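Local coordinates for beta-galactosidase (PDB 3OG2), which probably hydrolyses terminal non-reducing beta-D-galactose residues from beta-D-galactosides, as a family 35 glycoside hydrolase, at residues L713-R718 with V780-T785; H36-V41 with S574-P579; K510-S515 with V539-S544. One frame throughout, in Å; residues are numbered along the deposited sequence. Where two conformers were deposited one is given.

How the contacts relate
The three contacts sit in different parts of this multidomain chain and none touches another. Contact 1 is fully buried, a regular antiparallel pairing inside an all-beta domain, with hydrocarbon side chains on both faces. Contact 3 is also an antiparallel pairing, but partly buried, at the edge strand of another sheet: charged residues replace much of the apolar cover, and a beta bulge breaks the register. Contact 2, partly buried, joins the barrel to a distant loop and relies on a carboxylate that takes two backbone N-H groups, with a weak N-H to sulphur bond, rather than on paired strands. Contact 3 is nested inside the loop that contact 2 closes, their centres about 31 Å apart; contact 1 lies about 57 Å from contact 2, centre to centre.

Contact 1 of 3, residues L713-R718 with V780-T785; sequences LLFRGR and VVVDST
F715 and V780 form a hydrogen-bonded antiparallel pair, as do L713 and V782, so that strands 713-720 and 775-782 run side by side in a five-stranded antiparallel sheet of an all-beta domain. The short strand segments lie 4.8 Å apart at their axes, with N-to-C directions 160° apart. Four backbone bonds join them; V782 N reaches L713 O at 2.8 Å and the bond is almost straight, 175° at the hydrogen. Between the two pairs, L714 and V781 are a non-hydrogen-bonded pair.

The side chain of F715 can be traced outward. Its CB faces the CB of V780 at 4.2 Å. CG stands beside the backbone N and anti to the carbonyl carbon (chi1 -60°), and from there CD1 comes 3.9 Å from V780 O, which lies near the ring plane at the edge. Next along the ring, CE1 meets V782 CG2 at 4.1 Å, the two side chains lying at a slant to each other. The same side chain also touches W821 and L823 of strand 820-824, the neighbour on the other flank of strand 713-720. V780, V782 and L713 share the face of the sheet that F715 occupies.

L714 and V781 turn to the reverse face, where W961 of strand 953-962 lies against V781. Here the two side chains run side by side and point the same way, and their closest atoms are L714 CD2 and V781 CG2, 4.0 Å apart.

Contact 2 of 3, residues H36-V41 with S574-P579; sequences HGERVV and SSLMNP
E38 reaches across to the backbone of L576 and M577 and holds two successive N-H groups with one carboxylate. CG stands anti to the backbone N (chi1 180°), and the chain stays extended beyond it, with the carboxylate at the backbone of the loop. The two oxygens are used differently. OE1 takes L576 N at 2.9 Å through its syn lone pair, in a nearly straight bond, whereas M577 N approaches OE2, also at 2.9 Å, from above the carboxylate plane, 39° out of it. S575 OG, bonded to M577 O at 2.8 Å, ties the loop to itself beside this clamp.

M577 answers from the opposite segment with a side chain bent at chi2 and chi3. Its CG passes 3.4 Å from R39 O, and SD then lies in front of V41 N at 3.7 Å, a weak hydrogen bond. The terminal CE meets V41 CG2 at 4.2 Å. L576 crosses V40 obliquely; because V40 was modelled in two conformers, the detail of that apolar touch is doubtful.

The clamp joins the TIM-barrel domain to a loop of beta-galactosidase domain 3, between strands 558-559 and 583-585, at the N-terminal end of barrel strand 38-47, which in such barrels is the end remote from the catalytic face. Around it, V41 packs on Y375 and I376 of helix 374-377, R39 turns away to a salt bridge with D29, and L576 lies against V35 of strand 33-35 and Y110 of strand 110-116.

Contact 3 of 3, residues K510-S515 with V539-S544; sequences KKIEGS and VVQLGS
V539 is gripped by I512 and E513 together, and this is the dense end of the contact. Its carbonyl O accepts from two donors, I512 N at 2.8 Å and E513 N at 3.1 Å, while V539 N returns a bond to E513 O. The side chains follow: V539 CG1 lies 4.0 Å from I512 CB, and CG2 is covered by the glutamate, whose extended chain slants across the valine and brings OE1 to 3.4 Å from CG2. CG of E513 stands anti to the carbonyl carbon (chi1 -60°), over V539 CG2 at 3.7 Å, and the acid beyond it forms a salt bridge with R537. An alanine in place of E513 would keep the CB contact, but would probably leave V539 CG2 less covered where CG and the carboxylate lay, and R537 without its carboxylate mate.

Two residues opposite one define a classic beta bulge: the register moves by one residue between the K511-V540 pair and the E513-V539 pair. It interrupts the antiparallel pairing of strand 510-513, an outermost strand of its five-stranded mixed sheet, with strand 538-542; the short segments run 149° apart.

Toward K510 the contact is looser and open to solvent. K510 and Q541 form a regular hydrogen-bonded pair, yet their side chains come no nearer than 4.4 Å, CB to CB, and the lysine end leads away. Q541 instead turns its NE2 back to G543 O. K511 is likewise exposed, its NZ bonded to V517 O; beside it on the same face, V540 is buried against I519 and L529, with its CG1 3.5 Å from K510 O.

Contact 1 of 3, residues L713-R718 with V780-T785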
ATOM      1  N   LEU A 713     -27.486  -4.150  -1.532  1.00  8.15           N
ATOM      2  CA  LEU A 713     -28.524  -4.984  -2.116  1.00  7.31           C
ATOM      3  C   LEU A 713     -29.904  -4.559  -1.627  1.00  7.51           C
ATOM      4  O   LEU A 713     -30.043  -4.049  -0.500  1.00  9.20           O
ATOM      5  CB  LEU A 713     -28.301  -6.440  -1.660  1.00  8.23           C
ATOM      6  CG  LEU A 713     -26.953  -7.062  -2.016  1.00  8.66           C
ATOM      7  CD1 LEU A 713     -26.910  -8.491  -1.462  1.00 10.81           C
ATOM      8  CD2 LEU A 713     -26.722  -7.019  -3.527  1.00 12.14           C
ATOM      9  N   LEU A 714     -30.918  -4.792  -2.454  1.00  7.03           N
ATOM     10  CA  LEU A 714     -32.295  -4.574  -2.058  1.00  6.93           C
ATOM     11  C   LEU A 714     -33.115  -5.825  -2.342  1.00  6.77           C
ATOM     12  O   LEU A 714     -32.900  -6.480  -3.353  1.00  7.89           O
ATOM     13  CB  LEU A 714     -32.963  -3.381  -2.721  1.00  7.80           C
ATOM     14  CG  LEU A 714     -32.465  -2.002  -2.283  1.00  9.49           C
ATOM     15  CD1 LEU A 714     -31.234  -1.598  -3.051  1.00 13.33           C
ATOM     16  CD2 LEU A 714     -33.586  -0.960  -2.464  1.00 11.58           C
ATOM     17  N   PHE A 715     -34.053  -6.091  -1.456  1.00  7.64           N
ATOM     18  CA  PHE A 715     -34.968  -7.211  -1.603  1.00  6.89           C
ATOM     19  C   PHE A 715     -36.390  -6.709  -1.461  1.00  7.09           C
ATOM     20  O   PHE A 715     -36.645  -5.828  -0.631  1.00  9.16           O
ATOM     21  CB  PHE A 715     -34.757  -8.272  -0.518  1.00  8.47           C
ATOM     22  CG  PHE A 715     -33.348  -8.834  -0.559  1.00  7.93           C
ATOM     23  CD1 PHE A 715     -32.272  -8.167   0.057  1.00  8.87           C
ATOM     24  CD2 PHE A 715     -33.106 -10.005  -1.238  1.00  9.15           C
ATOM     25  CE1 PHE A 715     -30.988  -8.680  -0.093  1.00 10.14           C
ATOM     26  CE2 PHE A 715     -31.846 -10.585  -1.375  1.00  8.69           C
ATOM     27  CZ  PHE A 715     -30.810  -9.884  -0.792  1.00 10.69           C
ATOM     28  N   ARG A 716     -37.302  -7.266  -2.239  1.00  7.02           N
ATOM     29  CA  ARG A 716     -38.731  -6.889  -2.116  1.00  8.00           C
ATOM     30  C   ARG A 716     -39.521  -8.183  -1.933  1.00  8.01           C
ATOM     31  O   ARG A 716     -39.452  -9.070  -2.804  1.00  8.96           O
ATOM     32  CB  ARG A 716     -39.214  -6.128  -3.363  1.00  8.12           C
ATOM     33  CG  ARG A 716     -38.596  -4.732  -3.330  1.00 10.30           C
ATOM     34  CD  ARG A 716     -38.935  -3.948  -4.531  1.00  9.98           C
ATOM     35  NE  ARG A 716     -40.333  -3.731  -4.849  1.00  9.67           N
ATOM     36  CZ  ARG A 716     -41.090  -2.790  -4.305  1.00  9.96           C
ATOM     37  NH1 ARG A 716     -40.587  -2.044  -3.303  1.00 10.61           N
ATOM     38  NH2 ARG A 716     -42.340  -2.546  -4.691  1.00 12.12           N
ATOM     39  N   GLY A 717     -40.163  -8.287  -0.786  1.00  8.30           N
ATOM     40  CA  GLY A 717     -40.901  -9.483  -0.462  1.00  9.23           C
ATOM     41  C   GLY A 717     -42.403  -9.232  -0.402  1.00  8.88           C
ATOM     42  O   GLY A 717     -42.869  -8.406   0.415  1.00 10.31           O
ATOM     43  N   ARG A 718     -43.165  -9.928  -1.246  1.00  8.59           N
ATOM     44  CA  ARG A 718     -44.616  -9.792  -1.273  1.00  9.28           C
ATOM     45  C   ARG A 718     -45.278 -10.849  -0.385  1.00  8.90           C
ATOM     46  O   ARG A 718     -44.914 -12.043  -0.482  1.00  9.80           O
ATOM     47  CB  ARG A 718     -45.131 -10.014  -2.689  1.00 11.13           C
ATOM     48  CG  ARG A 718     -44.993  -8.811  -3.592  1.00 12.19           C
ATOM     49  CD  ARG A 718     -45.215  -9.215  -5.036  1.00 12.95           C
ATOM     50  NE  ARG A 718     -45.343  -8.110  -5.976  1.00 15.80           N
ATOM     51  CZ  ARG A 718     -44.364  -7.346  -6.412  1.00 15.92           C
ATOM     52  NH1 ARG A 718     -43.100  -7.543  -5.982  1.00 12.74           N
ATOM     53  NH2 ARG A 718     -44.620  -6.362  -7.287  1.00 15.06           N
ATOM     54  N   VAL A 780     -36.343  -4.435   1.841  1.00  8.10           N
ATOM     55  CA  VAL A 780     -35.261  -4.663   2.786  1.00  7.86           C
ATOM     56  C   VAL A 780     -33.977  -4.190   2.096  1.00  8.15           C
ATOM     57  O   VAL A 780     -33.657  -4.692   1.014  1.00 10.21           O
ATOM     58  CB  VAL A 780     -35.144  -6.163   3.126  1.00  8.36           C
ATOM     59  CG1 VAL A 780     -33.980  -6.405   4.104  1.00  9.85           C
ATOM     60  CG2 VAL A 780     -36.457  -6.638   3.682  1.00 10.93           C
ATOM     61  N   VAL A 781     -33.258  -3.235   2.645  1.00  8.18           N
ATOM     62  CA  VAL A 781     -32.008  -2.751   2.101  1.00  7.61           C
ATOM     63  C   VAL A 781     -30.909  -3.370   2.956  1.00  7.55           C
ATOM     64  O   VAL A 781     -30.982  -3.288   4.188  1.00  9.09           O
ATOM     65  CB  VAL A 781     -31.945  -1.212   2.181  1.00  8.63           C
ATOM     66  CG1 VAL A 781     -30.625  -0.712   1.543  1.00 10.06           C
ATOM     67  CG2 VAL A 781     -33.155  -0.592   1.484  1.00 10.57           C
ATOM     68  N   VAL A 782     -29.924  -3.999   2.333  1.00  7.74           N
ATOM     69  CA  VAL A 782     -28.854  -4.663   3.059  1.00  7.98           C
ATOM     70  C   VAL A 782     -27.530  -4.155   2.470  1.00  7.19           C
ATOM     71  O   VAL A 782     -27.246  -4.445   1.309  1.00  8.76           O
ATOM     72  CB  VAL A 782     -28.904  -6.209   2.939  1.00  9.11           C
ATOM     73  CG1 VAL A 782     -27.769  -6.819   3.760  1.00  9.79           C
ATOM     74  CG2 VAL A 782     -30.276  -6.725   3.391  1.00 10.16           C
ATOM     75  N   ASP A 783     -26.790  -3.372   3.239  1.00  8.11           N
ATOM     76  CA  ASP A 783     -25.503  -2.956   2.688  1.00 10.01           C
ATOM     77  C   ASP A 783     -24.522  -4.123   2.692  1.00  8.41           C
ATOM     78  O   ASP A 783     -24.650  -5.029   3.513  1.00  8.76           O
ATOM     79  CB  ASP A 783     -24.815  -1.889   3.546  1.00 12.17           C
ATOM     80  CG  ASP A 783     -23.802  -1.125   2.687  1.00 12.69           C
ATOM     81  OD1 ASP A 783     -23.950  -1.051   1.431  1.00 13.28           O
ATOM     82  OD2 ASP A 783     -22.797  -0.619   3.267  1.00 16.98           O
ATOM     83  N   SER A 784     -23.519  -4.095   1.842  1.00  8.48           N
ATOM     84  CA  SER A 784     -22.402  -5.017   1.915  1.00  8.74           C
ATOM     85  C   SER A 784     -21.119  -4.217   2.006  1.00  8.23           C
ATOM     86  O   SER A 784     -20.931  -3.286   1.194  1.00 10.06           O
ATOM     87  CB  SER A 784     -22.307  -5.917   0.671  1.00 10.33           C
ATOM     88  OG  SER A 784     -21.095  -6.705   0.792  1.00  9.96           O
ATOM     89  N   THR A 785     -20.261  -4.581   2.953  1.00  8.10           N
ATOM     90  CA  THR A 785     -18.954  -3.887   3.026  1.00  7.43           C
ATOM     91  C   THR A 785     -17.898  -4.699   2.295  1.00  6.53           C
ATOM     92  O   THR A 785     -16.701  -4.439   2.440  1.00  8.20           O
ATOM     93  CB  THR A 785     -18.579  -3.636   4.496  1.00  7.79           C
ATOM     94  OG1 THR A 785     -18.745  -4.902   5.165  1.00  8.91           O
ATOM     95  CG2 THR A 785     -19.510  -2.579   5.092  1.00  9.27           C
TER

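Contact 2 of 3, residues H36-V41 with S574-P579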
ATOM      1  N   HIS A  36      21.253  -9.819 -14.665  1.00 11.33           N
ATOM      2  CA  HIS A  36      22.260  -9.603 -15.689  1.00 12.90           C
ATOM      3  C   HIS A  36      23.656  -9.908 -15.117  1.00 13.58           C
ATOM      4  O   HIS A  36      24.635  -9.258 -15.466  1.00 16.95           O
ATOM      5  CB  HIS A  36      22.198  -8.185 -16.243  1.00 14.44           C
ATOM      6  CG  HIS A  36      20.959  -7.793 -16.984  1.00 16.74           C
ATOM      7  ND1 HIS A  36      20.593  -8.418 -18.162  1.00 20.59           N
ATOM      8  CD2 HIS A  36      19.980  -6.872 -16.808  1.00 21.79           C
ATOM      9  CE1 HIS A  36      19.468  -7.901 -18.659  1.00 24.17           C
ATOM     10  NE2 HIS A  36      19.072  -6.950 -17.846  1.00 24.81           N
ATOM     11  N   GLY A  37      23.757 -10.937 -14.261  1.00 13.01           N
ATOM     12  CA  GLY A  37      25.078 -11.372 -13.812  1.00 15.00           C
ATOM     13  C   GLY A  37      25.577 -10.573 -12.627  1.00 14.22           C
ATOM     14  O   GLY A  37      26.696 -10.899 -12.153  1.00 14.89           O
ATOM     15  N   GLU A  38      24.843  -9.610 -12.111  1.00 10.67           N
ATOM     16  CA  GLU A  38      25.281  -8.753 -11.033  1.00 10.38           C
ATOM     17  C   GLU A  38      24.564  -9.170  -9.757  1.00 10.02           C
ATOM     18  O   GLU A  38      23.320  -9.199  -9.761  1.00 10.32           O
ATOM     19  CB  GLU A  38      24.913  -7.278 -11.357  1.00 12.53           C
ATOM     20  CG  GLU A  38      25.343  -6.326 -10.244  1.00 13.98           C
ATOM     21  CD  GLU A  38      24.850  -4.905 -10.394  1.00 12.92           C
ATOM     22  OE1 GLU A  38      23.995  -4.590 -11.247  1.00 14.78           O
ATOM     23  OE2 GLU A  38      25.375  -4.036  -9.638  1.00 13.32           O
ATOM     24  N   ARG A  39      25.301  -9.442  -8.691  1.00  9.58           N
ATOM     25  CA  ARG A  39      24.634  -9.663  -7.405  1.00  9.64           C
ATOM     26  C   ARG A  39      23.918  -8.395  -6.967  1.00  9.41           C
ATOM     27  O   ARG A  39      24.483  -7.288  -7.128  1.00 11.08           O
ATOM     28  CB  ARG A  39      25.645  -9.995  -6.302  1.00 10.18           C
ATOM     29  CG  ARG A  39      26.223 -11.410  -6.405  1.00 11.37           C
ATOM     30  CD  ARG A  39      26.947 -11.661  -5.081  1.00 12.31           C
ATOM     31  NE  ARG A  39      27.538 -13.008  -5.075  1.00 12.51           N
ATOM     32  CZ  ARG A  39      26.889 -14.135  -4.823  1.00 11.11           C
ATOM     33  NH1 ARG A  39      25.550 -14.105  -4.565  1.00 11.06           N
ATOM     34  NH2 ARG A  39      27.576 -15.275  -4.842  1.00 13.54           N
ATOM     35  N   VAL A  40      22.753  -8.532  -6.364  1.00  8.71           N
ATOM     36  CA  VAL A  40      21.995  -7.352  -5.924  0.50  8.64           C
ATOM     37  C   VAL A  40      21.280  -7.692  -4.631  1.00  8.31           C
ATOM     38  O   VAL A  40      20.896  -8.846  -4.404  1.00 11.02           O
ATOM     39  CB  VAL A  40      21.059  -6.889  -7.041  0.50 10.29           C
ATOM     40  CG1 VAL A  40      20.078  -8.002  -7.475  0.50 13.26           C
ATOM     41  CG2 VAL A  40      20.260  -5.636  -6.651  0.50 13.24           C
ATOM     42  N   VAL A  41      21.097  -6.702  -3.770  1.00  8.02           N
ATOM     43  CA  VAL A  41      20.156  -6.774  -2.674  1.00  8.42           C
ATOM     44  C   VAL A  41      18.844  -6.264  -3.245  1.00  7.97           C
ATOM     45  O   VAL A  41      18.781  -5.067  -3.635  1.00  8.88           O
ATOM     46  CB  VAL A  41      20.588  -5.944  -1.457  1.00  9.68           C
ATOM     47  CG1 VAL A  41      19.466  -5.941  -0.392  1.00 11.75           C
ATOM     48  CG2 VAL A  41      21.883  -6.444  -0.878  1.00 12.87           C
ATOM     49  N   SER A 574      23.892   2.649 -14.442  1.00 10.12           N
ATOM     50  CA  SER A 574      25.086   1.901 -14.867  1.00 10.46           C
ATOM     51  C   SER A 574      25.132   0.494 -14.277  1.00 11.30           C
ATOM     52  O   SER A 574      25.804  -0.378 -14.845  1.00 13.71           O
ATOM     53  CB  SER A 574      26.356   2.639 -14.510  1.00 10.32           C
ATOM     54  OG  SER A 574      26.419   2.772 -13.080  1.00 10.68           O
ATOM     55  N   SER A 575      24.434   0.300 -13.183  1.00 10.61           N
ATOM     56  CA  SER A 575      24.447  -0.989 -12.450  1.00 10.99           C
ATOM     57  C   SER A 575      23.377  -0.871 -11.369  1.00 10.50           C
ATOM     58  O   SER A 575      22.912   0.251 -11.097  1.00 11.59           O
ATOM     59  CB  SER A 575      25.826  -1.304 -11.857  1.00 12.16           C
ATOM     60  OG  SER A 575      26.254  -0.269 -10.995  1.00 13.76           O
ATOM     61  N   LEU A 576      22.989  -1.963 -10.715  1.00 11.07           N
ATOM     62  CA  LEU A 576      22.047  -1.866  -9.603  1.00 10.71           C
ATOM     63  C   LEU A 576      22.736  -1.514  -8.288  1.00  9.31           C
ATOM     64  O   LEU A 576      22.166  -0.723  -7.511  1.00 10.31           O
ATOM     65  CB  LEU A 576      21.330  -3.229  -9.377  1.00 12.42           C
ATOM     66  CG  LEU A 576      20.336  -3.586 -10.492  1.00 16.81           C
ATOM     67  CD1 LEU A 576      19.922  -5.031 -10.436  1.00 21.06           C
ATOM     68  CD2 LEU A 576      19.155  -2.648 -10.355  1.00 37.49           C
ATOM     69  N   MET A 577      23.942  -2.059  -8.053  1.00  8.84           N
ATOM     70  CA  MET A 577      24.695  -1.766  -6.843  1.00  8.96           C
ATOM     71  C   MET A 577      25.800  -0.772  -7.204  1.00  8.47           C
ATOM     72  O   MET A 577      26.393  -0.863  -8.296  1.00 10.02           O
ATOM     73  CB  MET A 577      25.346  -3.024  -6.274  1.00 10.49           C
ATOM     74  CG  MET A 577      24.359  -4.138  -5.962  1.00 10.25           C
ATOM     75  SD  MET A 577      23.183  -3.786  -4.652  1.00 12.13           S
ATOM     76  CE  MET A 577      24.333  -3.939  -3.252  1.00 16.46           C
ATOM     77  N   ASN A 578      26.099   0.169  -6.317  1.00  9.06           N
ATOM     78  CA  ASN A 578      27.133   1.194  -6.646  1.00  8.37           C
ATOM     79  C   ASN A 578      26.908   1.869  -7.997  1.00  9.07           C
ATOM     80  O   ASN A 578      27.869   2.057  -8.783  1.00 10.01           O
ATOM     81  CB  ASN A 578      28.544   0.614  -6.586  1.00  9.08           C
ATOM     82  CG  ASN A 578      28.792   0.081  -5.175  1.00 10.57           C
ATOM     83  OD1 ASN A 578      28.984  -1.127  -5.038  1.00 23.80           O
ATOM     84  ND2 ASN A 578      28.807   0.905  -4.157  1.00 10.52           N
ATOM     85  N   PRO A 579      25.703   2.313  -8.305  1.00  8.36           N
ATOM     86  CA  PRO A 579      25.497   2.937  -9.622  1.00  8.81           C
ATOM     87  C   PRO A 579      26.150   4.306  -9.707  1.00  8.58           C
ATOM     88  O   PRO A 579      26.367   5.025  -8.703  1.00  9.68           O
ATOM     89  CB  PRO A 579      23.983   3.180  -9.645  1.00  9.55           C
ATOM     90  CG  PRO A 579      23.646   3.396  -8.176  1.00 10.32           C
ATOM     91  CD  PRO A 579      24.477   2.350  -7.500  1.00  9.60           C
TER

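Contact 3 of 3, residues K510-S515 with V539-S544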
ATOM      1  N   LYS A 510      42.919  17.362   5.729  1.00 16.66           N
ATOM      2  CA  LYS A 510      42.530  18.779   5.695  1.00 17.72           C
ATOM      3  C   LYS A 510      41.104  18.922   6.215  1.00 16.92           C
ATOM      4  O   LYS A 510      40.199  18.299   5.698  1.00 17.28           O
ATOM      5  CB  LYS A 510      42.663  19.361   4.282  1.00 20.91           C
ATOM      6  CG  LYS A 510      42.496  20.872   4.211  1.00 35.08           C
ATOM      7  CD  LYS A 510      42.766  21.471   2.837  1.00 42.40           C
ATOM      8  CE  LYS A 510      42.096  22.817   2.655  1.00 56.86           C
ATOM      9  NZ  LYS A 510      42.274  23.700   3.845  1.00 79.95           N
ATOM     10  N   LYS A 511      40.928  19.745   7.237  1.00 18.06           N
ATOM     11  CA  LYS A 511      39.603  20.031   7.768  1.00 16.55           C
ATOM     12  C   LYS A 511      38.959  21.079   6.886  1.00 16.68           C
ATOM     13  O   LYS A 511      39.563  22.133   6.744  1.00 23.71           O
ATOM     14  CB  LYS A 511      39.668  20.553   9.197  1.00 21.09           C
ATOM     15  CG  LYS A 511      40.147  19.520  10.195  1.00 24.58           C
ATOM     16  CD  LYS A 511      40.186  20.061  11.628  1.00 33.00           C
ATOM     17  CE  LYS A 511      40.624  18.898  12.516  1.00 38.36           C
ATOM     18  NZ  LYS A 511      40.713  19.233  13.950  1.00 47.97           N
ATOM     19  N   ILE A 512      37.819  20.795   6.335  1.00 13.44           N
ATOM     20  CA  ILE A 512      37.176  21.733   5.416  1.00 13.83           C
ATOM     21  C   ILE A 512      36.031  22.468   6.089  1.00 13.58           C
ATOM     22  O   ILE A 512      35.901  23.698   5.924  1.00 17.95           O
ATOM     23  CB  ILE A 512      36.664  20.992   4.174  1.00 14.82           C
ATOM     24  CG1 ILE A 512      37.744  20.110   3.534  1.00 16.08           C
ATOM     25  CG2 ILE A 512      36.079  21.935   3.126  1.00 18.83           C
ATOM     26  CD1 ILE A 512      38.859  20.945   2.941  1.00 19.70           C
ATOM     27  N   GLU A 513      35.199  21.734   6.826  1.00 13.42           N
ATOM     28  CA  GLU A 513      34.109  22.312   7.573  1.00 13.61           C
ATOM     29  C   GLU A 513      34.060  21.721   8.990  1.00 12.68           C
ATOM     30  O   GLU A 513      34.295  20.516   9.160  1.00 14.68           O
ATOM     31  CB  GLU A 513      32.714  21.989   6.976  1.00 14.57           C
ATOM     32  CG  GLU A 513      32.494  22.458   5.570  1.00 15.92           C
ATOM     33  CD  GLU A 513      31.080  22.164   5.078  1.00 19.27           C
ATOM     34  OE1 GLU A 513      30.177  21.650   5.794  1.00 16.42           O
ATOM     35  OE2 GLU A 513      30.840  22.466   3.878  1.00 18.72           O
ATOM     36  N   GLY A 514      33.736  22.573   9.933  1.00 15.33           N
ATOM     37  CA  GLY A 514      33.390  22.092  11.269  1.00 17.26           C
ATOM     38  C   GLY A 514      34.512  22.298  12.269  1.00 16.67           C
ATOM     39  O   GLY A 514      35.685  22.395  11.898  1.00 22.04           O
ATOM     40  N   SER A 515      34.158  22.360  13.537  1.00 18.02           N
ATOM     41  CA  SER A 515      35.225  22.540  14.516  1.00 20.28           C
ATOM     42  C   SER A 515      35.174  21.452  15.555  1.00 19.00           C
ATOM     43  O   SER A 515      35.774  21.591  16.631  1.00 23.38           O
ATOM     44  CB  SER A 515      35.127  23.898  15.216  1.00 23.55           C
ATOM     45  OG  SER A 515      33.810  24.138  15.630  1.00 33.79           O
ATOM     46  N   VAL A 539      33.368  18.277   7.615  1.00 10.08           N
ATOM     47  CA  VAL A 539      33.841  17.752   6.336  1.00  9.91           C
ATOM     48  C   VAL A 539      35.358  17.706   6.442  1.00 10.33           C
ATOM     49  O   VAL A 539      35.981  18.703   6.809  1.00 11.93           O
ATOM     50  CB  VAL A 539      33.428  18.615   5.127  1.00 10.02           C
ATOM     51  CG1 VAL A 539      33.944  18.018   3.798  1.00 11.92           C
ATOM     52  CG2 VAL A 539      31.920  18.793   5.044  1.00 11.40           C
ATOM     53  N   VAL A 540      35.939  16.575   6.090  1.00  9.90           N
ATOM     54  CA  VAL A 540      37.378  16.385   6.071  1.00 10.54           C
ATOM     55  C   VAL A 540      37.790  15.771   4.731  1.00 10.33           C
ATOM     56  O   VAL A 540      37.113  14.879   4.207  1.00 12.25           O
ATOM     57  CB  VAL A 540      37.855  15.470   7.233  1.00 12.56           C
ATOM     58  CG1 VAL A 540      39.362  15.181   7.113  1.00 16.53           C
ATOM     59  CG2 VAL A 540      37.505  16.106   8.568  1.00 14.44           C
ATOM     60  N   GLN A 541      38.897  16.261   4.194  1.00 11.61           N
ATOM     61  CA  GLN A 541      39.478  15.723   2.972  1.00 11.13           C
ATOM     62  C   GLN A 541      40.766  14.960   3.304  1.00 11.67           C
ATOM     63  O   GLN A 541      41.650  15.488   3.992  1.00 13.87           O
ATOM     64  CB  GLN A 541      39.806  16.852   1.999  1.00 13.64           C
ATOM     65  CG  GLN A 541      40.455  16.258   0.745  1.00 16.75           C
ATOM     66  CD  GLN A 541      40.685  17.309  -0.310  1.00 34.21           C
ATOM     67  OE1 GLN A 541      40.472  18.481  -0.001  1.00 39.40           O
ATOM     68  NE2 GLN A 541      41.115  16.912  -1.511  1.00 44.43           N
ATOM     69  N   LEU A 542      40.849  13.714   2.865  1.00 12.68           N
ATOM     70  CA  LEU A 542      42.017  12.860   3.003  1.00 13.31           C
ATOM     71  C   LEU A 542      42.492  12.453   1.619  1.00 13.52           C
ATOM     72  O   LEU A 542      41.963  11.537   0.990  1.00 14.05           O
ATOM     73  CB  LEU A 542      41.725  11.623   3.847  1.00 13.98           C
ATOM     74  CG  LEU A 542      41.026  11.789   5.196  1.00 12.68           C
ATOM     75  CD1 LEU A 542      40.731  10.426   5.806  1.00 15.66           C
ATOM     76  CD2 LEU A 542      41.863  12.643   6.131  1.00 15.05           C
ATOM     77  N   GLY A 543      43.504  13.094   1.079  1.00 15.81           N
ATOM     78  CA  GLY A 543      43.848  12.801  -0.310  1.00 16.73           C
ATOM     79  C   GLY A 543      42.673  13.210  -1.179  1.00 14.55           C
ATOM     80  O   GLY A 543      42.165  14.326  -1.121  1.00 18.12           O
ATOM     81  N   SER A 544      42.215  12.259  -2.013  1.00 13.24           N
ATOM     82  CA  SER A 544      41.077  12.513  -2.873  1.00 13.18           C
ATOM     83  C   SER A 544      39.764  11.981  -2.277  1.00 14.11           C
ATOM     84  O   SER A 544      38.742  12.042  -2.967  1.00 14.66           O
ATOM     85  CB  SER A 544      41.265  11.937  -4.281  1.00 14.21           C
ATOM     86  OG  SER A 544      41.308  10.528  -4.283  1.00 16.66           O
TER